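Homospermidine synthase (Legionella pneumophila subsp. pneumophila str. Philadelphia 1, PDB 2PH5) binds NAD and probably catalyses formation of the polyamine homospermidine. Local coordinates at residues G161-F166 against D357-L362; V205-S210 against Y319-C324; I232-Q237 against F289-A294; I404-E409 against Q424-I429. All blocks are in the same frame, centred on the assembly; numbering follows the deposited sequence.

How the interactions relate
Interactions 1 and 2 are built on neighbouring strands of one mixed sheet, 352-364 and 202-213, and their centres lie about 11 Å apart. Between them, Glu358 O probably accepts a hydrogen bond from Gln208 N. Interaction 3 continues from interaction 2 on the far side of strand 311-322: Tyr319 packs on Ile291 and His293, with the two centres about 12 Å apart. Interaction 4 touches interaction 1 through Ile426 and Ile427, which meet His165, Leu162 and Phe166, but its centre is about 29 Å from that of interaction 3. Side chains of interactions 1, 2 and 3 come within about 6 to 7 Å of the bound NAD, whereas Ile426 of interaction 4 stays about 12 Å away.

Interaction 1. Residues G161-F166 against D357-L362; sequences GLVSHF and DELGVL
Val361 of strand 357-362 sets one methyl group against each of two residues on helix 161-166, Val163 and Phe166. The tight part of the contact is here. CG2 of Val361 lies 3.6 Å from CB of Phe166, and CG1 of Val361 lies 3.8 Å from CG1 of Val163. CG1 is anti to the carbonyl carbon of Val361 (chi1 -73°), which puts CG2 between the backbone N and that carbon, and the two branches meet residues three apart on the helix, one methyl each.

Toward Leu359 the fit is looser. Its CD1 stops 4.2 Å from CG2 of Val163, and the Phe166 ring comes down obliquely on the strand backbone, with CE2 4.1 Å from Leu359 O and CD2 4.3 Å from the CA of Gly360. Gly360 meets that ring through its CA alone. From within the helix, CG of Leu162 rests over one ring face, offset toward the rim.

No hydrogen bond crosses between the segments, and all five touching residues are buried, so neither end is a solvent side. The looser end lies toward the NAD: the Leu359 side chain packs on Glu207 and Gln395 and comes within about 6 Å of the bound cofactor, while Ile427 of helix 423-430 packs on Leu162 and Phe166.

The short axes pass 7.8 Å apart and cross at -45°. This is a helix laid across one face of a mixed sheet in the saccharopine dehydrogenase-type C-terminal domain, and the same helix, 158-176, begins with the NAD-binding residues Ala158, Asn159 and Pro160.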
loop_
_atom_site.group_PDB
_atom_site.type_symbol
_atom_site.label_atom_id
_atom_site.label_comp_id
_atom_site.label_asym_id
_atom_site.label_seq_id
_atom_site.Cartn_x
_atom_site.Cartn_y
_atom_site.Cartn_z
ATOM N N GLY A 161 21.055 14.111 -10.311
ATOM C CA GLY A 161 22.166 14.791 -9.672
ATOM C C GLY A 161 23.195 13.866 -9.065
ATOM O O GLY A 161 24.024 13.286 -9.763
ATOM N N LEU A 162 23.139 13.747 -7.747
ATOM C CA LEU A 162 24.043 12.902 -7.002
ATOM C C LEU A 162 24.112 11.509 -7.614
ATOM O O LEU A 162 25.172 10.880 -7.635
ATOM C CB LEU A 162 23.553 12.807 -5.563
ATOM C CG LEU A 162 24.397 12.025 -4.570
ATOM C CD1 LEU A 162 25.798 12.623 -4.477
ATOM C CD2 LEU A 162 23.702 12.071 -3.221
ATOM N N VAL A 163 22.975 11.042 -8.119
ATOM C CA VAL A 163 22.865 9.714 -8.713
ATOM C C VAL A 163 23.852 9.486 -9.859
ATOM O O VAL A 163 24.437 8.411 -9.987
ATOM C CB VAL A 163 21.395 9.462 -9.161
ATOM C CG1 VAL A 163 21.337 8.572 -10.398
ATOM C CG2 VAL A 163 20.649 8.797 -8.024
ATOM N N SER A 164 24.042 10.512 -10.678
ATOM C CA SER A 164 24.975 10.441 -11.787
ATOM C C SER A 164 26.384 10.230 -11.217
ATOM O O SER A 164 27.146 9.393 -11.696
ATOM C CB SER A 164 24.892 11.737 -12.592
ATOM O OG SER A 164 26.000 11.898 -13.451
ATOM N N HIS A 165 26.728 10.965 -10.169
ATOM C CA HIS A 165 28.048 10.798 -9.582
ATOM C C HIS A 165 28.223 9.435 -8.934
ATOM O O HIS A 165 29.346 8.938 -8.842
ATOM C CB HIS A 165 28.324 11.902 -8.569
ATOM C CG HIS A 165 28.227 13.271 -9.154
ATOM N ND1 HIS A 165 27.435 14.258 -8.608
ATOM C CD2 HIS A 165 28.784 13.806 -10.263
ATOM C CE1 HIS A 165 27.506 15.341 -9.360
ATOM N NE2 HIS A 165 28.317 15.094 -10.371
ATOM N N PHE A 166 27.129 8.825 -8.482
ATOM C CA PHE A 166 27.228 7.504 -7.867
ATOM C C PHE A 166 27.499 6.452 -8.941
ATOM O O PHE A 166 28.230 5.490 -8.707
ATOM C CB PHE A 166 25.947 7.133 -7.096
ATOM C CG PHE A 166 25.784 7.840 -5.764
ATOM C CD1 PHE A 166 26.892 8.274 -5.036
ATOM C CD2 PHE A 166 24.510 8.016 -5.212
ATOM C CE1 PHE A 166 26.736 8.870 -3.779
ATOM C CE2 PHE A 166 24.338 8.611 -3.952
ATOM C CZ PHE A 166 25.452 9.037 -3.234
ATOM N N ASP A 357 16.828 6.798 4.759
ATOM C CA ASP A 357 16.594 6.870 3.333
ATOM C C ASP A 357 17.804 6.286 2.610
ATOM O O ASP A 357 18.910 6.825 2.713
ATOM C CB ASP A 357 16.383 8.329 2.920
ATOM C CG ASP A 357 15.762 8.463 1.541
ATOM O OD1 ASP A 357 16.084 7.632 0.663
ATOM O OD2 ASP A 357 14.966 9.405 1.333
ATOM N N GLU A 358 17.597 5.172 1.908
ATOM C CA GLU A 358 18.678 4.535 1.162
ATOM C C GLU A 358 18.594 4.879 -0.300
ATOM O O GLU A 358 17.880 4.226 -1.051
ATOM C CB GLU A 358 18.644 3.014 1.274
ATOM C CG GLU A 358 19.362 2.487 2.469
ATOM C CD GLU A 358 19.976 1.114 2.241
ATOM O OE1 GLU A 358 19.288 0.211 1.686
ATOM O OE2 GLU A 358 21.152 0.947 2.638
ATOM N N LEU A 359 19.328 5.904 -0.702
ATOM C CA LEU A 359 19.344 6.334 -2.089
ATOM C C LEU A 359 20.637 5.862 -2.737
ATOM O O LEU A 359 21.715 6.058 -2.184
ATOM C CB LEU A 359 19.261 7.857 -2.173
ATOM C CG LEU A 359 19.496 8.438 -3.571
ATOM C CD1 LEU A 359 18.426 7.915 -4.512
ATOM C CD2 LEU A 359 19.464 9.979 -3.516
ATOM N N GLY A 360 20.528 5.230 -3.900
ATOM C CA GLY A 360 21.718 4.756 -4.575
ATOM C C GLY A 360 21.428 4.187 -5.947
ATOM O O GLY A 360 20.292 4.231 -6.417
ATOM N N VAL A 361 22.465 3.655 -6.586
ATOM C CA VAL A 361 22.345 3.072 -7.914
ATOM C C VAL A 361 22.782 1.618 -7.945
ATOM O O VAL A 361 23.790 1.237 -7.355
ATOM C CB VAL A 361 23.185 3.835 -8.950
ATOM C CG1 VAL A 361 22.525 5.163 -9.267
ATOM C CG2 VAL A 361 24.587 4.054 -8.414
ATOM N N LEU A 362 22.013 0.808 -8.653
ATOM C CA LEU A 362 22.297 -0.603 -8.760
ATOM C C LEU A 362 22.778 -0.916 -10.164
ATOM O O LEU A 362 22.061 -0.669 -11.137
ATOM C CB LEU A 362 21.025 -1.388 -8.449
ATOM C CG LEU A 362 21.081 -2.912 -8.373
ATOM C CD1 LEU A 362 22.093 -3.320 -7.307
ATOM C CD2 LEU A 362 19.681 -3.463 -8.044
#

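Interaction 2. Residues V205-S210 against Y319-C324; sequences VAEQDS and YAYNPC
Tyr319 OH donates a short hydrogen bond, 2.6 Å, to OE1 of Glu207, reaching that oxygen from 44° above the carboxylate plane. CG of Glu207 is anti to the backbone N (chi1 178°) and the chain runs on extended, alongside Tyr321, whose CE2 lies 3.6 Å from Glu207 CD. Glu207 OE2 is hydrogen-bonded at 2.6 Å to a water that several groups grip. The same water bonds to Asp209 OD2 and, 2.7 Å away, to Tyr321 OH, in the plane of the Tyr321 ring at its edge. Thr225 OG1 is a further partner of Asp209 OD2, and Trp226 NE1 of Tyr321 OH. Asp357 brings a third carboxylate close to those of Glu207 and Asp209.

Beneath the side chains the strands run parallel, 1° apart in direction, and alternate their bonds. Ala320 N gives to Val205 O at 3.0 Å, Glu207 N weakly to Ala320 O, Asn322 N to Glu207 O, and Asp209 N to Asn322 O at 2.9 Å. Val205 lays CB and CG1 against the CD2-CE2 side of the Tyr319 ring. On the opposite face of the sheet Gln208 crosses Asn322, with CG of Gln208 packed on the amide.

Val205, Glu207 and Tyr319 all touch the NAD-binding residue Asn159. This is the parallel pair 202-213 and 311-322 of the mixed sheet, whose Glu207-Tyr319 face borders the NAD pocket.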
loop_
_atom_site.group_PDB
_atom_site.type_symbol
_atom_site.label_atom_id
_atom_site.label_comp_id
_atom_site.label_asym_id
_atom_site.label_seq_id
_atom_site.Cartn_x
_atom_site.Cartn_y
_atom_site.Cartn_z
ATOM N N VAL A 205 18.088 3.118 -10.230
ATOM C CA VAL A 205 18.259 4.142 -9.220
ATOM C C VAL A 205 17.354 3.476 -8.199
ATOM O O VAL A 205 16.126 3.533 -8.312
ATOM C CB VAL A 205 17.674 5.511 -9.642
ATOM C CG1 VAL A 205 17.785 6.495 -8.483
ATOM C CG2 VAL A 205 18.440 6.055 -10.858
ATOM N N ALA A 206 17.970 2.769 -7.257
ATOM C CA ALA A 206 17.227 2.039 -6.240
ATOM C C ALA A 206 17.237 2.789 -4.919
ATOM O O ALA A 206 18.289 2.993 -4.310
ATOM C CB ALA A 206 17.820 0.648 -6.067
ATOM N N GLU A 207 16.052 3.209 -4.490
ATOM C CA GLU A 207 15.906 3.954 -3.249
ATOM C C GLU A 207 14.796 3.351 -2.416
ATOM O O GLU A 207 13.782 2.889 -2.942
ATOM C CB GLU A 207 15.588 5.429 -3.531
ATOM C CG GLU A 207 15.368 6.280 -2.284
ATOM C CD GLU A 207 14.998 7.725 -2.603
ATOM O OE1 GLU A 207 15.111 8.123 -3.786
ATOM O OE2 GLU A 207 14.605 8.470 -1.672
ATOM N N GLN A 208 14.993 3.370 -1.106
ATOM C CA GLN A 208 14.004 2.832 -0.202
ATOM C C GLN A 208 13.933 3.705 1.039
ATOM O O GLN A 208 14.857 3.727 1.847
ATOM C CB GLN A 208 14.375 1.402 0.149
ATOM C CG GLN A 208 13.183 0.495 0.299
ATOM C CD GLN A 208 13.529 -0.936 -0.035
ATOM O OE1 GLN A 208 12.796 -1.867 0.309
ATOM N NE2 GLN A 208 14.659 -1.121 -0.723
ATOM N N ASP A 209 12.827 4.434 1.160
ATOM C CA ASP A 209 12.573 5.342 2.274
ATOM C C ASP A 209 11.835 4.575 3.359
ATOM O O ASP A 209 10.709 4.112 3.146
ATOM C CB ASP A 209 11.701 6.511 1.798
ATOM C CG ASP A 209 11.792 7.733 2.703
ATOM O OD1 ASP A 209 11.858 7.580 3.945
ATOM O OD2 ASP A 209 11.781 8.858 2.163
ATOM N N SER A 210 12.469 4.449 4.522
ATOM C CA SER A 210 11.872 3.741 5.653
ATOM C C SER A 210 11.519 4.689 6.802
ATOM O O SER A 210 11.274 4.246 7.920
ATOM C CB SER A 210 12.828 2.651 6.169
ATOM O OG SER A 210 14.030 3.198 6.686
ATOM N N TYR A 319 14.027 4.053 -12.820
ATOM C CA TYR A 319 13.910 4.241 -11.380
ATOM C C TYR A 319 13.104 3.099 -10.719
ATOM O O TYR A 319 12.117 2.622 -11.275
ATOM C CB TYR A 319 13.231 5.610 -11.152
ATOM C CG TYR A 319 13.344 6.233 -9.769
ATOM C CD1 TYR A 319 12.561 7.342 -9.415
ATOM C CD2 TYR A 319 14.223 5.716 -8.814
ATOM C CE1 TYR A 319 12.650 7.917 -8.132
ATOM C CE2 TYR A 319 14.325 6.276 -7.538
ATOM C CZ TYR A 319 13.536 7.375 -7.206
ATOM O OH TYR A 319 13.650 7.930 -5.946
ATOM N N ALA A 320 13.553 2.652 -9.545
ATOM C CA ALA A 320 12.891 1.599 -8.759
ATOM C C ALA A 320 12.733 2.221 -7.368
ATOM O O ALA A 320 13.576 2.031 -6.484
ATOM C CB ALA A 320 13.778 0.347 -8.685
ATOM N N TYR A 321 11.652 2.970 -7.190
ATOM C CA TYR A 321 11.383 3.700 -5.952
ATOM C C TYR A 321 10.401 3.068 -4.984
ATOM O O TYR A 321 9.360 2.547 -5.374
ATOM C CB TYR A 321 10.865 5.100 -6.301
ATOM C CG TYR A 321 10.673 6.047 -5.128
ATOM C CD1 TYR A 321 9.585 6.915 -5.087
ATOM C CD2 TYR A 321 11.621 6.136 -4.101
ATOM C CE1 TYR A 321 9.446 7.851 -4.068
ATOM C CE2 TYR A 321 11.489 7.079 -3.072
ATOM C CZ TYR A 321 10.398 7.933 -3.066
ATOM O OH TYR A 321 10.265 8.873 -2.068
ATOM N N ASN A 322 10.739 3.148 -3.705
ATOM C CA ASN A 322 9.878 2.640 -2.652
ATOM C C ASN A 322 9.896 3.755 -1.616
ATOM O O ASN A 322 10.846 3.875 -0.835
ATOM C CB ASN A 322 10.437 1.354 -2.059
ATOM C CG ASN A 322 9.456 0.673 -1.127
ATOM O OD1 ASN A 322 9.810 -0.264 -0.417
ATOM N ND2 ASN A 322 8.216 1.135 -1.129
ATOM N N PRO A 323 8.851 4.600 -1.615
ATOM C CA PRO A 323 8.716 5.733 -0.693
ATOM C C PRO A 323 8.481 5.307 0.752
ATOM O O PRO A 323 8.393 4.117 1.058
ATOM C CB PRO A 323 7.534 6.498 -1.271
ATOM C CG PRO A 323 6.657 5.392 -1.746
ATOM C CD PRO A 323 7.633 4.451 -2.435
ATOM N N CYS A 324 8.397 6.286 1.642
ATOM C CA CYS A 324 8.170 6.003 3.049
ATOM C C CYS A 324 6.771 5.410 3.188
ATOM O O CYS A 324 5.858 5.783 2.454
ATOM C CB CYS A 324 8.284 7.282 3.865
ATOM S SG CYS A 324 7.011 8.469 3.469
HETATM O O HOH W 1 12.410 9.245 -0.490
HETATM O O HOH W 2 8.784 9.074 1.039
#

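Interaction 3. Residues I232-Q237 against F289-A294; sequences ILEGLQ and FLITHA
Glu234, near the end of helix 228-236, meets all three consecutive loop residues Ile291, Thr292 and His293, and each pairing is of a different kind.

The first is van der Waals packing. The Glu234 side chain crosses Ile291 at about a right angle, with OE1 3.5 Å from CG2 of Ile291. Gly235 adds only backbone here, its N 4.4 Å from Ile291 CG1.

The second is a flat group over a ring. Chi1 of Glu234 (-81°) puts CG beside the backbone N, anti to the carbonyl carbon, and the extended chain beyond CG carries CD to 4.0 Å above one face of the His293 imidazole, offset toward the rim. Carboxylate and ring planes are 52° apart. OE1 of Glu234 is nearest His293 NE2, at 3.6 Å, and OE2 is nearest CE1. His293 also meets the ring of Tyr319.

The third is weak hydrogen bonding. Thr292 OG1 lies 3.3 Å from Gln237 OE1 and 3.5 Å from Glu234 O, and its single proton could serve either acceptor. Glu234 O has another donor, Ser271 OG, and Ser271 also touches Thr292.

Outside the two segments, Leu236 O accepts a hydrogen bond from Tyr454 of the second subunit, placing this helix end near the dimer contact.

The Glu234 side chain lies about 6 Å from the bound NAD, and that of His293 about 4 Å from those of the NAD-binding residues Asn159 and Pro160. The chemistry implies a junction of packing and weak, alternative hydroxyl bonds, in which the carboxylate sits over the imidazole face and would probably influence the electrostatics of this side of the cofactor pocket.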
loop_
_atom_site.group_PDB
_atom_site.type_symbol
_atom_site.label_atom_id
_atom_site.label_comp_id
_atom_site.label_asym_id
_atom_site.label_seq_id
_atom_site.Cartn_x
_atom_site.Cartn_y
_atom_site.Cartn_z
ATOM N N ILE A 232 3.288 12.790 -6.735
ATOM C CA ILE A 232 2.017 12.578 -7.411
ATOM C C ILE A 232 2.145 12.763 -8.926
ATOM O O ILE A 232 1.757 11.885 -9.705
ATOM C CB ILE A 232 0.957 13.556 -6.876
ATOM C CG1 ILE A 232 0.677 13.246 -5.405
ATOM C CG2 ILE A 232 -0.316 13.473 -7.717
ATOM C CD1 ILE A 232 -0.277 14.212 -4.751
ATOM N N LEU A 233 2.693 13.907 -9.330
ATOM C CA LEU A 233 2.872 14.221 -10.745
ATOM C C LEU A 233 3.702 13.127 -11.437
ATOM O O LEU A 233 3.318 12.625 -12.492
ATOM C CB LEU A 233 3.548 15.590 -10.912
ATOM C CG LEU A 233 3.408 16.232 -12.297
ATOM C CD1 LEU A 233 1.983 16.779 -12.433
ATOM C CD2 LEU A 233 4.419 17.361 -12.489
ATOM N N GLU A 234 4.831 12.754 -10.845
ATOM C CA GLU A 234 5.668 11.706 -11.421
ATOM C C GLU A 234 4.914 10.384 -11.557
ATOM O O GLU A 234 4.997 9.715 -12.590
ATOM C CB GLU A 234 6.922 11.504 -10.572
ATOM C CG GLU A 234 8.001 12.531 -10.853
ATOM C CD GLU A 234 9.004 12.671 -9.717
ATOM O OE1 GLU A 234 9.277 11.662 -9.018
ATOM O OE2 GLU A 234 9.525 13.806 -9.539
ATOM N N GLY A 235 4.165 10.020 -10.523
ATOM C CA GLY A 235 3.413 8.780 -10.568
ATOM C C GLY A 235 2.257 8.803 -11.558
ATOM O O GLY A 235 1.765 7.753 -11.977
ATOM N N LEU A 236 1.813 9.994 -11.939
ATOM C CA LEU A 236 0.705 10.106 -12.879
ATOM C C LEU A 236 1.153 9.906 -14.326
ATOM O O LEU A 236 0.385 9.422 -15.153
ATOM C CB LEU A 236 0.017 11.468 -12.727
ATOM C CG LEU A 236 -1.402 11.500 -12.135
ATOM C CD1 LEU A 236 -1.450 10.772 -10.813
ATOM C CD2 LEU A 236 -1.844 12.953 -11.962
ATOM N N GLN A 237 2.395 10.268 -14.629
ATOM C CA GLN A 237 2.919 10.126 -15.986
ATOM C C GLN A 237 3.229 8.682 -16.344
ATOM O O GLN A 237 3.459 7.846 -15.476
ATOM C CB GLN A 237 4.187 10.961 -16.159
ATOM C CG GLN A 237 3.989 12.446 -15.915
ATOM C CD GLN A 237 5.303 13.199 -15.908
ATOM O OE1 GLN A 237 6.258 12.803 -15.225
ATOM N NE2 GLN A 237 5.363 14.297 -16.665
ATOM N N PHE A 289 8.302 1.254 -7.147
ATOM C CA PHE A 289 7.462 1.839 -8.182
ATOM C C PHE A 289 8.400 2.330 -9.275
ATOM O O PHE A 289 9.452 2.905 -8.979
ATOM C CB PHE A 289 6.656 3.039 -7.647
ATOM C CG PHE A 289 5.574 2.669 -6.683
ATOM C CD1 PHE A 289 5.856 2.522 -5.326
ATOM C CD2 PHE A 289 4.277 2.427 -7.133
ATOM C CE1 PHE A 289 4.866 2.138 -4.425
ATOM C CE2 PHE A 289 3.278 2.041 -6.246
ATOM C CZ PHE A 289 3.573 1.894 -4.884
ATOM N N LEU A 290 8.030 2.100 -10.530
ATOM C CA LEU A 290 8.849 2.539 -11.655
ATOM C C LEU A 290 8.519 3.997 -11.996
ATOM O O LEU A 290 8.161 4.326 -13.126
ATOM C CB LEU A 290 8.613 1.615 -12.857
ATOM C CG LEU A 290 9.345 1.780 -14.205
ATOM C CD1 LEU A 290 10.720 2.372 -14.056
ATOM C CD2 LEU A 290 9.413 0.409 -14.864
ATOM N N ILE A 291 8.637 4.850 -10.979
ATOM C CA ILE A 291 8.392 6.281 -11.088
ATOM C C ILE A 291 9.322 6.884 -12.123
ATOM O O ILE A 291 10.519 6.636 -12.113
ATOM C CB ILE A 291 8.631 7.001 -9.728
ATOM C CG1 ILE A 291 7.303 7.272 -9.027
ATOM C CG2 ILE A 291 9.315 8.338 -9.942
ATOM C CD1 ILE A 291 6.524 6.056 -8.711
ATOM N N THR A 292 8.767 7.697 -13.007
ATOM C CA THR A 292 9.542 8.330 -14.065
ATOM C C THR A 292 10.476 9.437 -13.551
ATOM O O THR A 292 10.301 9.940 -12.440
ATOM C CB THR A 292 8.583 8.949 -15.081
ATOM O OG1 THR A 292 7.906 10.056 -14.473
ATOM C CG2 THR A 292 7.541 7.927 -15.515
ATOM N N HIS A 293 11.474 9.805 -14.355
ATOM C CA HIS A 293 12.385 10.902 -13.995
ATOM C C HIS A 293 13.077 11.554 -15.191
ATOM O O HIS A 293 12.962 11.090 -16.330
ATOM C CB HIS A 293 13.430 10.453 -12.969
ATOM C CG HIS A 293 13.234 11.050 -11.606
ATOM N ND1 HIS A 293 13.415 12.393 -11.344
ATOM C CD2 HIS A 293 12.875 10.485 -10.430
ATOM C CE1 HIS A 293 13.177 12.626 -10.066
ATOM N NE2 HIS A 293 12.847 11.484 -9.487
ATOM N N ALA A 294 13.798 12.637 -14.926
ATOM C CA ALA A 294 14.481 13.371 -15.989
ATOM C C ALA A 294 15.798 12.736 -16.406
ATOM O O ALA A 294 16.019 12.469 -17.589
ATOM C CB ALA A 294 14.719 14.815 -15.548
#

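Interaction 4. Residues I404-E409 against Q424-I429; sequences IIWAIE and QYIIDI
Trp406 and Tyr425 form a T-shaped (edge-to-face) aromatic pair joining two helices, 391-408 and 423-430, whose short axes cross at 132° and pass 10.6 Å apart. The indole presents its edge: CD1 of Trp406 stands 3.4 Å above one face of the Tyr425 ring, offset toward the rim, with the planes at 89°. CG of Trp406 is placed anti to the backbone N, and chi2 of 83° turns the ring so that its CD1 edge meets the tyrosine.

Next to this pair, CB of Trp406 lies 4.1 Å from CD1 of Ile426. Glu409, just past the helix end, reaches toward the hydroxyl end of Tyr425, but that spot is too crowded in the model to support a firm reading.

Farther out, His410 stacks on the indole of Trp406 and its ND1 bonds to Trp406 O, while Val421 packs on both Trp406 and Ile426. Ile426 and Ile427 rest against helix 158-176, and Ile404 and Ala407 against Phe86 of the NAD-binding parallel sheet. At the other side of the helix pair, Ile405 and Ile429 reach toward each other tip to tip, CD1 of Ile405 3.7 Å from CG2 of Ile429.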
loop_
_atom_site.group_PDB
_atom_site.type_symbol
_atom_site.label_atom_id
_atom_site.label_comp_id
_atom_site.label_asym_id
_atom_site.label_seq_id
_atom_site.Cartn_x
_atom_site.Cartn_y
_atom_site.Cartn_z
ATOM N N ILE A 404 26.816 23.943 -5.821
ATOM C CA ILE A 404 26.966 25.389 -5.698
ATOM C C ILE A 404 28.448 25.729 -5.530
ATOM O O ILE A 404 28.955 26.651 -6.162
ATOM C CB ILE A 404 26.154 25.954 -4.478
ATOM C CG1 ILE A 404 24.648 25.822 -4.747
ATOM C CG2 ILE A 404 26.520 27.418 -4.219
ATOM C CD1 ILE A 404 23.749 26.290 -3.596
ATOM N N ILE A 405 29.148 24.980 -4.687
ATOM C CA ILE A 405 30.566 25.236 -4.480
ATOM C C ILE A 405 31.351 24.991 -5.763
ATOM O O ILE A 405 32.321 25.689 -6.047
ATOM C CB ILE A 405 31.152 24.334 -3.382
ATOM C CG1 ILE A 405 30.412 24.571 -2.066
ATOM C CG2 ILE A 405 32.648 24.627 -3.211
ATOM C CD1 ILE A 405 30.697 23.518 -1.021
ATOM N N TRP A 406 30.924 23.995 -6.535
ATOM C CA TRP A 406 31.599 23.658 -7.782
ATOM C C TRP A 406 31.488 24.800 -8.778
ATOM O O TRP A 406 32.471 25.194 -9.402
ATOM C CB TRP A 406 30.992 22.395 -8.405
ATOM C CG TRP A 406 31.721 21.938 -9.641
ATOM C CD1 TRP A 406 32.864 21.179 -9.692
ATOM C CD2 TRP A 406 31.395 22.257 -11.000
ATOM N NE1 TRP A 406 33.263 21.013 -10.997
ATOM C CE2 TRP A 406 32.383 21.664 -11.818
ATOM C CE3 TRP A 406 30.367 22.988 -11.605
ATOM C CZ2 TRP A 406 32.372 21.779 -13.213
ATOM C CZ3 TRP A 406 30.356 23.104 -13.001
ATOM C CH2 TRP A 406 31.353 22.503 -13.784
ATOM N N ALA A 407 30.281 25.330 -8.920
ATOM C CA ALA A 407 30.035 26.411 -9.854
ATOM C C ALA A 407 30.833 27.667 -9.515
ATOM O O ALA A 407 31.323 28.349 -10.412
ATOM C CB ALA A 407 28.540 26.723 -9.904
ATOM N N ILE A 408 30.972 27.976 -8.231
ATOM C CA ILE A 408 31.722 29.161 -7.832
ATOM C C ILE A 408 33.173 29.133 -8.330
ATOM O O ILE A 408 33.691 30.149 -8.782
ATOM C CB ILE A 408 31.702 29.345 -6.294
ATOM C CG1 ILE A 408 30.275 29.655 -5.844
ATOM C CG2 ILE A 408 32.659 30.461 -5.876
ATOM C CD1 ILE A 408 30.103 29.740 -4.351
ATOM N N GLU A 409 33.834 27.985 -8.257
ATOM C CA GLU A 409 35.207 27.935 -8.724
ATOM C C GLU A 409 35.305 27.556 -10.207
ATOM O O GLU A 409 36.394 27.326 -10.735
ATOM C CB GLU A 409 36.039 26.988 -7.856
ATOM C CG GLU A 409 35.616 25.544 -7.891
ATOM C CD GLU A 409 36.600 24.647 -7.157
ATOM O OE1 GLU A 409 36.710 24.771 -5.915
ATOM O OE2 GLU A 409 37.264 23.823 -7.826
ATOM N N GLN A 424 34.147 12.750 -8.073
ATOM C CA GLN A 424 34.946 12.772 -6.851
ATOM C C GLN A 424 34.880 14.127 -6.138
ATOM O O GLN A 424 34.828 14.196 -4.910
ATOM C CB GLN A 424 36.399 12.401 -7.173
ATOM C CG GLN A 424 37.319 12.332 -5.963
ATOM C CD GLN A 424 38.780 12.078 -6.333
ATOM O OE1 GLN A 424 39.689 12.394 -5.555
ATOM N NE2 GLN A 424 39.010 11.501 -7.517
ATOM N N TYR A 425 34.874 15.204 -6.913
ATOM C CA TYR A 425 34.794 16.543 -6.350
ATOM C C TYR A 425 33.492 16.689 -5.575
ATOM O O TYR A 425 33.481 17.119 -4.416
ATOM C CB TYR A 425 34.824 17.569 -7.472
ATOM C CG TYR A 425 34.747 19.014 -7.039
ATOM C CD1 TYR A 425 35.871 19.839 -7.126
ATOM C CD2 TYR A 425 33.535 19.581 -6.623
ATOM C CE1 TYR A 425 35.794 21.193 -6.826
ATOM C CE2 TYR A 425 33.446 20.936 -6.318
ATOM C CZ TYR A 425 34.580 21.738 -6.426
ATOM O OH TYR A 425 34.497 23.086 -6.171
ATOM N N ILE A 426 32.391 16.330 -6.225
ATOM C CA ILE A 426 31.078 16.431 -5.607
ATOM C C ILE A 426 30.947 15.479 -4.426
ATOM O O ILE A 426 30.625 15.913 -3.324
ATOM C CB ILE A 426 29.931 16.184 -6.665
ATOM C CG1 ILE A 426 29.407 17.521 -7.189
ATOM C CG2 ILE A 426 28.726 15.491 -6.028
ATOM C CD1 ILE A 426 30.430 18.409 -7.785
ATOM N N ILE A 427 31.225 14.196 -4.645
ATOM C CA ILE A 427 31.112 13.204 -3.576
ATOM C C ILE A 427 31.916 13.510 -2.314
ATOM O O ILE A 427 31.459 13.220 -1.208
ATOM C CB ILE A 427 31.523 11.806 -4.060
ATOM C CG1 ILE A 427 30.608 11.357 -5.197
ATOM C CG2 ILE A 427 31.444 10.820 -2.906
ATOM C CD1 ILE A 427 29.146 11.336 -4.830
ATOM N N ASP A 428 33.110 14.078 -2.480
ATOM C CA ASP A 428 33.968 14.406 -1.344
ATOM C C ASP A 428 33.421 15.552 -0.502
ATOM O O ASP A 428 33.759 15.684 0.676
ATOM C CB ASP A 428 35.384 14.762 -1.813
ATOM C CG ASP A 428 36.194 13.539 -2.230
ATOM O OD1 ASP A 428 36.049 12.472 -1.591
ATOM O OD2 ASP A 428 36.991 13.649 -3.183
ATOM N N ILE A 429 32.580 16.386 -1.103
ATOM C CA ILE A 429 32.008 17.506 -0.373
ATOM C C ILE A 429 30.710 17.107 0.305
ATOM O O ILE A 429 30.426 17.523 1.430
ATOM C CB ILE A 429 31.731 18.705 -1.306
ATOM C CG1 ILE A 429 33.042 19.156 -1.964
ATOM C CG2 ILE A 429 31.076 19.838 -0.524
ATOM C CD1 ILE A 429 32.908 20.356 -2.887
#